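Local atomic coordinates of methyltransferase 1 (Methanosarcina barkeri, PDB entry 2I2X), a protein that transfers the methyl group of methanol to the cobalt of the corrinoid bound to its partner MtaC, a zinc-dependent step of methanogenesis from methanol. Residues L58-V69 with I81-M91. Numbering follows the deposited sequence.
Sequences LIKEYERITTDV and IILETEHVQQM. With K (potassium ion), chain S.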
ATOM      1  N   LEU A  58      -8.734 -13.274  17.806  1.00 22.86           N
ATOM      2  CA  LEU A  58      -7.437 -13.357  17.162  1.00 21.16           C
ATOM      3  C   LEU A  58      -7.395 -14.386  16.034  1.00 20.40           C
ATOM      4  O   LEU A  58      -6.994 -14.071  14.911  1.00 19.80           O
ATOM      5  CB  LEU A  58      -6.384 -13.690  18.205  1.00 21.01           C
ATOM      6  CG  LEU A  58      -4.957 -13.307  17.852  1.00 20.32           C
ATOM      7  CD1 LEU A  58      -4.874 -11.881  17.317  1.00 19.67           C
ATOM      8  CD2 LEU A  58      -4.052 -13.484  19.062  1.00 20.58           C
ATOM      9  N   ILE A  59      -7.802 -15.613  16.351  1.00 19.43           N
ATOM     10  CA  ILE A  59      -7.959 -16.687  15.375  1.00 18.68           C
ATOM     11  C   ILE A  59      -8.854 -16.240  14.220  1.00 18.17           C
ATOM     12  O   ILE A  59      -8.562 -16.490  13.050  1.00 18.29           O
ATOM     13  CB  ILE A  59      -8.544 -17.955  16.040  1.00 18.71           C
ATOM     14  CG1 ILE A  59      -7.485 -18.612  16.934  1.00 18.92           C
ATOM     15  CG2 ILE A  59      -9.077 -18.924  14.983  1.00 18.02           C
ATOM     16  CD1 ILE A  59      -7.987 -19.762  17.844  1.00 17.46           C
ATOM     17  N   LYS A  60      -9.924 -15.543  14.559  1.00 17.46           N
ATOM     18  CA  LYS A  60     -10.851 -15.019  13.569  1.00 17.38           C
ATOM     19  C   LYS A  60     -10.182 -14.022  12.601  1.00 16.40           C
ATOM     20  O   LYS A  60     -10.317 -14.151  11.384  1.00 16.22           O
ATOM     21  CB  LYS A  60     -12.073 -14.403  14.277  1.00 17.29           C
ATOM     22  CG  LYS A  60     -13.168 -13.940  13.363  1.00 19.62           C
ATOM     23  CD  LYS A  60     -13.643 -15.057  12.478  1.00 25.82           C
ATOM     24  CE  LYS A  60     -14.809 -14.601  11.602  1.00 30.02           C
ATOM     25  NZ  LYS A  60     -15.227 -15.726  10.697  1.00 33.45           N
ATOM     26  N   GLU A  61      -9.466 -13.045  13.150  1.00 15.51           N
ATOM     27  CA  GLU A  61      -8.780 -12.038  12.352  1.00 15.21           C
ATOM     28  C   GLU A  61      -7.807 -12.707  11.362  1.00 14.67           C
ATOM     29  O   GLU A  61      -7.794 -12.353  10.173  1.00 14.39           O
ATOM     30  CB  GLU A  61      -8.062 -11.040  13.259  1.00 15.15           C
ATOM     31  CG  GLU A  61      -7.371  -9.895  12.556  1.00 16.77           C
ATOM     32  CD  GLU A  61      -8.229  -8.632  12.504  1.00 21.78           C
ATOM     33  OE1 GLU A  61      -9.464  -8.765  12.288  1.00 22.83           O
ATOM     34  OE2 GLU A  61      -7.668  -7.505  12.669  1.00 21.63           O
ATOM     35  N   TYR A  62      -7.036 -13.686  11.849  1.00 13.18           N
ATOM     36  CA  TYR A  62      -6.093 -14.407  11.012  1.00 12.17           C
ATOM     37  C   TYR A  62      -6.790 -15.242   9.945  1.00 12.34           C
ATOM     38  O   TYR A  62      -6.264 -15.406   8.839  1.00 12.12           O
ATOM     39  CB  TYR A  62      -5.123 -15.268  11.838  1.00 11.23           C
ATOM     40  CG  TYR A  62      -4.030 -14.483  12.525  1.00  9.65           C
ATOM     41  CD1 TYR A  62      -3.053 -13.810  11.788  1.00 10.08           C
ATOM     42  CD2 TYR A  62      -3.947 -14.449  13.908  1.00  9.02           C
ATOM     43  CE1 TYR A  62      -2.020 -13.093  12.420  1.00 10.60           C
ATOM     44  CE2 TYR A  62      -2.932 -13.738  14.568  1.00 11.05           C
ATOM     45  CZ  TYR A  62      -1.966 -13.057  13.815  1.00 11.55           C
ATOM     46  OH  TYR A  62      -0.977 -12.357  14.462  1.00  8.43           O
ATOM     47  N   GLU A  63      -7.967 -15.769  10.266  1.00 12.39           N
ATOM     48  CA  GLU A  63      -8.772 -16.436   9.250  1.00 12.56           C
ATOM     49  C   GLU A  63      -9.180 -15.466   8.163  1.00 12.06           C
ATOM     50  O   GLU A  63      -9.183 -15.811   6.982  1.00 12.54           O
ATOM     51  CB  GLU A  63      -9.994 -17.108   9.856  1.00 12.40           C
ATOM     52  CG  GLU A  63      -9.621 -18.419  10.496  1.00 15.60           C
ATOM     53  CD  GLU A  63     -10.787 -19.180  11.079  1.00 17.62           C
ATOM     54  OE1 GLU A  63     -11.693 -18.570  11.671  1.00 19.81           O
ATOM     55  OE2 GLU A  63     -10.781 -20.417  10.966  1.00 19.42           O
ATOM     56  N   ARG A  64      -9.513 -14.247   8.547  1.00 11.70           N
ATOM     57  CA  ARG A  64      -9.938 -13.277   7.554  1.00 12.12           C
ATOM     58  C   ARG A  64      -8.752 -12.914   6.663  1.00 11.48           C
ATOM     59  O   ARG A  64      -8.907 -12.811   5.443  1.00 10.88           O
ATOM     60  CB  ARG A  64     -10.535 -12.031   8.218  1.00 12.98           C
ATOM     61  CG  ARG A  64     -11.950 -12.230   8.723  1.00 15.13           C
ATOM     62  CD  ARG A  64     -12.375 -11.105   9.658  1.00 20.63           C
ATOM     63  NE  ARG A  64     -13.795 -11.251   9.934  1.00 26.59           N
ATOM     64  CZ  ARG A  64     -14.518 -10.500  10.758  1.00 29.31           C
ATOM     65  NH1 ARG A  64     -13.958  -9.505  11.441  1.00 29.90           N
ATOM     66  NH2 ARG A  64     -15.826 -10.758  10.878  1.00 29.54           N
ATOM     67  N   ILE A  65      -7.578 -12.759   7.287  1.00 10.69           N
ATOM     68  CA  ILE A  65      -6.349 -12.389   6.594  1.00 10.21           C
ATOM     69  C   ILE A  65      -6.040 -13.475   5.558  1.00 10.29           C
ATOM     70  O   ILE A  65      -5.804 -13.177   4.379  1.00 10.29           O
ATOM     71  CB  ILE A  65      -5.160 -12.182   7.592  1.00 10.05           C
ATOM     72  CG1 ILE A  65      -5.334 -10.885   8.407  1.00  9.68           C
ATOM     73  CG2 ILE A  65      -3.847 -12.133   6.865  1.00  8.63           C
ATOM     74  CD1 ILE A  65      -4.503 -10.841   9.716  1.00  3.05           C
ATOM     75  N   THR A  66      -6.115 -14.732   6.003  1.00  9.77           N
ATOM     76  CA  THR A  66      -5.711 -15.862   5.208  1.00  9.50           C
ATOM     77  C   THR A  66      -6.658 -16.018   4.030  1.00  9.85           C
ATOM     78  O   THR A  66      -6.221 -16.171   2.882  1.00 10.60           O
ATOM     79  CB  THR A  66      -5.662 -17.164   6.037  1.00  9.39           C
ATOM     80  OG1 THR A  66      -4.888 -16.947   7.221  1.00 10.13           O
ATOM     81  CG2 THR A  66      -5.031 -18.288   5.247  1.00  7.59           C
ATOM     82  N   THR A  67      -7.949 -15.965   4.306  1.00  9.48           N
ATOM     83  CA  THR A  67      -8.915 -16.033   3.245  1.00  9.09           C
ATOM     84  C   THR A  67      -8.682 -14.900   2.264  1.00  9.11           C
ATOM     85  O   THR A  67      -8.651 -15.140   1.086  1.00  9.80           O
ATOM     86  CB  THR A  67     -10.356 -16.042   3.796  1.00  9.42           C
ATOM     87  OG1 THR A  67     -10.538 -17.247   4.560  1.00 11.39           O
ATOM     88  CG2 THR A  67     -11.386 -15.976   2.674  1.00  4.85           C
ATOM     89  N   ASP A  68      -8.490 -13.680   2.733  1.00  9.13           N
ATOM     90  CA  ASP A  68      -8.339 -12.540   1.818  1.00  9.74           C
ATOM     91  C   ASP A  68      -7.157 -12.638   0.839  1.00  9.61           C
ATOM     92  O   ASP A  68      -7.278 -12.320  -0.361  1.00  9.84           O
ATOM     93  CB  ASP A  68      -8.236 -11.248   2.616  1.00 10.00           C
ATOM     94  CG  ASP A  68      -9.570 -10.813   3.176  1.00 12.20           C
ATOM     95  OD1 ASP A  68     -10.584 -11.521   2.941  1.00 14.36           O
ATOM     96  OD2 ASP A  68      -9.606  -9.769   3.863  1.00 13.61           O
ATOM     97  N   VAL A  69      -6.032 -13.089   1.374  1.00  9.26           N
ATOM     98  CA  VAL A  69      -4.829 -13.358   0.618  1.00  9.12           C
ATOM     99  C   VAL A  69      -5.032 -14.477  -0.410  1.00  9.71           C
ATOM    100  O   VAL A  69      -4.719 -14.292  -1.597  1.00 10.47           O
ATOM    101  CB  VAL A  69      -3.665 -13.781   1.578  1.00  9.40           C
ATOM    102  CG1 VAL A  69      -2.448 -14.189   0.777  1.00  7.67           C
ATOM    103  CG2 VAL A  69      -3.326 -12.669   2.556  1.00  6.89           C
ATOM    104  N   ILE A  81       2.486 -18.479  -3.194  1.00  5.69           N
ATOM    105  CA  ILE A  81       2.457 -17.469  -2.177  1.00  5.63           C
ATOM    106  C   ILE A  81       2.878 -18.040  -0.824  1.00  5.76           C
ATOM    107  O   ILE A  81       2.551 -19.185  -0.517  1.00  5.97           O
ATOM    108  CB  ILE A  81       1.056 -16.797  -2.137  1.00  5.67           C
ATOM    109  CG1 ILE A  81       1.113 -15.422  -1.435  1.00  6.96           C
ATOM    110  CG2 ILE A  81      -0.017 -17.737  -1.657  1.00  3.48           C
ATOM    111  CD1 ILE A  81       0.824 -15.494  -0.043  1.00 11.38           C
ATOM    112  N   ILE A  82       3.587 -17.247  -0.024  1.00  5.05           N
ATOM    113  CA  ILE A  82       3.898 -17.649   1.354  1.00  5.22           C
ATOM    114  C   ILE A  82       3.217 -16.656   2.290  1.00  5.59           C
ATOM    115  O   ILE A  82       3.295 -15.440   2.046  1.00  5.92           O
ATOM    116  CB  ILE A  82       5.408 -17.587   1.624  1.00  4.95           C
ATOM    117  CG1 ILE A  82       6.134 -18.674   0.827  1.00  4.37           C
ATOM    118  CG2 ILE A  82       5.685 -17.706   3.109  1.00  5.14           C
ATOM    119  CD1 ILE A  82       7.657 -18.451   0.681  1.00  2.45           C
ATOM    120  N   LEU A  83       2.546 -17.150   3.332  1.00  5.15           N
ATOM    121  CA  LEU A  83       2.031 -16.270   4.388  1.00  5.06           C
ATOM    122  C   LEU A  83       2.978 -16.301   5.595  1.00  5.56           C
ATOM    123  O   LEU A  83       3.387 -17.379   6.065  1.00  4.91           O
ATOM    124  CB  LEU A  83       0.606 -16.675   4.799  1.00  5.01           C
ATOM    125  CG  LEU A  83      -0.553 -16.460   3.783  1.00  6.34           C
ATOM    126  CD1 LEU A  83      -0.727 -17.581   2.687  1.00  2.08           C
ATOM    127  CD2 LEU A  83      -1.883 -16.215   4.523  1.00  3.55           C
ATOM    128  N   GLU A  84       3.359 -15.127   6.084  1.00  6.22           N
ATOM    129  CA  GLU A  84       4.139 -15.081   7.286  1.00  7.52           C
ATOM    130  C   GLU A  84       3.354 -14.448   8.437  1.00  8.47           C
ATOM    131  O   GLU A  84       2.982 -13.262   8.372  1.00  9.12           O
ATOM    132  CB  GLU A  84       5.486 -14.367   7.094  1.00  7.53           C
ATOM    133  CG  GLU A  84       6.244 -14.242   8.451  1.00  8.50           C
ATOM    134  CD  GLU A  84       7.514 -13.437   8.422  1.00 11.43           C
ATOM    135  OE1 GLU A  84       7.839 -12.814   7.383  1.00 13.13           O
ATOM    136  OE2 GLU A  84       8.198 -13.416   9.467  1.00 12.87           O
ATOM    137  N   THR A  85       3.155 -15.227   9.499  1.00  8.56           N
ATOM    138  CA  THR A  85       2.546 -14.738  10.733  1.00  9.79           C
ATOM    139  C   THR A  85       3.607 -14.443  11.787  1.00 10.14           C
ATOM    140  O   THR A  85       4.213 -15.365  12.340  1.00 10.18           O
ATOM    141  CB  THR A  85       1.534 -15.768  11.311  1.00  9.77           C
ATOM    142  OG1 THR A  85       0.615 -16.164  10.278  1.00 12.76           O
ATOM    143  CG2 THR A  85       0.749 -15.189  12.460  1.00  8.99           C
ATOM    144  N   GLU A  86       3.838 -13.161  12.057  1.00 10.83           N
ATOM    145  CA  GLU A  86       4.706 -12.762  13.155  1.00 12.12           C
ATOM    146  C   GLU A  86       3.911 -12.718  14.415  1.00 12.62           C
ATOM    147  O   GLU A  86       3.139 -11.807  14.595  1.00 13.22           O
ATOM    148  CB  GLU A  86       5.300 -11.383  12.916  1.00 11.88           C
ATOM    149  CG  GLU A  86       6.218 -11.367  11.718  1.00 15.57           C
ATOM    150  CD  GLU A  86       6.889 -10.046  11.492  1.00 17.92           C
ATOM    151  OE1 GLU A  86       6.193  -9.021  11.306  1.00 20.58           O
ATOM    152  OE2 GLU A  86       8.140 -10.022  11.480  1.00 19.46           O
ATOM    153  N   HIS A  87       4.130 -13.673  15.312  1.00 13.59           N
ATOM    154  CA  HIS A  87       3.425 -13.719  16.598  1.00 14.09           C
ATOM    155  C   HIS A  87       3.300 -12.356  17.265  1.00 15.15           C
ATOM    156  O   HIS A  87       4.282 -11.666  17.419  1.00 15.67           O
ATOM    157  CB  HIS A  87       4.110 -14.708  17.543  1.00 12.62           C
ATOM    158  CG  HIS A  87       3.859 -16.145  17.205  1.00 12.51           C
ATOM    159  ND1 HIS A  87       3.976 -17.159  18.131  1.00 12.82           N
ATOM    160  CD2 HIS A  87       3.470 -16.742  16.049  1.00 12.15           C
ATOM    161  CE1 HIS A  87       3.689 -18.317  17.559  1.00 11.24           C
ATOM    162  NE2 HIS A  87       3.382 -18.093  16.297  1.00 11.41           N
ATOM    163  N   VAL A  88       2.079 -11.944  17.603  1.00 16.70           N
ATOM    164  CA  VAL A  88       1.889 -10.991  18.707  1.00 17.73           C
ATOM    165  C   VAL A  88       2.354 -11.711  19.980  1.00 18.99           C
ATOM    166  O   VAL A  88       2.320 -12.944  20.045  1.00 19.36           O
ATOM    167  CB  VAL A  88       0.412 -10.529  18.889  1.00 17.49           C
ATOM    168  CG1 VAL A  88      -0.074  -9.755  17.678  1.00 16.01           C
ATOM    169  CG2 VAL A  88      -0.487 -11.702  19.196  1.00 15.73           C
ATOM    170  N   GLN A  89       2.767 -10.961  20.995  1.00 20.77           N
ATOM    171  CA  GLN A  89       3.471 -11.562  22.146  1.00 21.96           C
ATOM    172  C   GLN A  89       2.649 -12.677  22.782  1.00 22.18           C
ATOM    173  O   GLN A  89       3.200 -13.721  23.189  1.00 22.88           O
ATOM    174  CB  GLN A  89       3.871 -10.500  23.178  1.00 22.25           C
ATOM    175  CG  GLN A  89       2.686  -9.729  23.805  1.00 25.97           C
ATOM    176  CD  GLN A  89       1.950 -10.521  24.914  1.00 30.67           C
ATOM    177  OE1 GLN A  89       2.496 -11.478  25.511  1.00 30.26           O
ATOM    178  NE2 GLN A  89       0.701 -10.130  25.180  1.00 30.47           N
ATOM    179  N   GLN A  90       1.333 -12.474  22.827  1.00 21.52           N
ATOM    180  CA  GLN A  90       0.455 -13.422  23.494  1.00 21.73           C
ATOM    181  C   GLN A  90       0.414 -14.777  22.819  1.00 20.77           C
ATOM    182  O   GLN A  90       0.145 -15.778  23.480  1.00 20.87           O
ATOM    183  CB  GLN A  90      -0.960 -12.859  23.719  1.00 22.19           C
ATOM    184  CG  GLN A  90      -1.706 -12.450  22.464  1.00 24.98           C
ATOM    185  CD  GLN A  90      -1.784 -10.928  22.273  1.00 28.70           C
ATOM    186  OE1 GLN A  90      -0.767 -10.209  22.251  1.00 29.01           O
ATOM    187  NE2 GLN A  90      -3.008 -10.437  22.109  1.00 30.17           N
ATOM    188  N   MET A  91       0.728 -14.816  21.525  1.00 19.61           N
ATOM    189  CA  MET A  91       0.754 -16.080  20.778  1.00 18.82           C
ATOM    190  C   MET A  91       1.964 -16.944  21.118  1.00 18.29           C
ATOM    191  O   MET A  91       1.980 -18.151  20.845  1.00 17.39           O
ATOM    192  CB  MET A  91       0.742 -15.815  19.281  1.00 18.44           C
ATOM    193  CG  MET A  91      -0.600 -15.323  18.779  1.00 19.31           C
ATOM    194  SD  MET A  91      -0.515 -14.541  17.169  1.00 16.29           S
ATOM    195  CE  MET A  91      -0.008 -15.923  16.128  1.00 13.27           C
TER
HETATM  196  K     K S 511       9.399  -8.077  11.825  0.70 23.46           K
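Y62 reaches from helix 58-69 to T85 and M91. CB leaves the helix pointing toward the strand, and with CG anti to the carbonyl carbon (chi1 -76°) the ring extends to meet both residues with its outer atoms. CE1 lies 3.5 Å from T85 CG2, which CD1 also borders, and CE2 3.6 Å from M91 SD, both partners oblique to the ring and on the same side of its plane; CZ lies near both. The sulfur sits 4.8 Å from the Y62 ring centroid and 65° off the ring normal, a Met-aromatic contact. At the tip, Y62 OH comes within 3.5 Å of M91 SD. A leucine in place of Y62 would probably leave the M91 sulfur without its aromatic partner and open a gap beside T85 CG2. T85 turns its other branch, OG1, to Q105 and Y45. Farther along, L83 CD2 packs 3.8 Å from T66 CG2, and V69 CG1 meets I81 CD1 at 3.6 Å. Apolar contacts thus join helix 58-69 and strand 81-86, whose axes run at 163°, nearly antiparallel. This is helix-on-strand packing within a beta-alpha-beta unit of the TIM barrel; on the strand's other side E86 OE2, hydrogen-bonded to K267, binds potassium at 2.3 Å with E164 and E313, beside the zinc-corrinoid site.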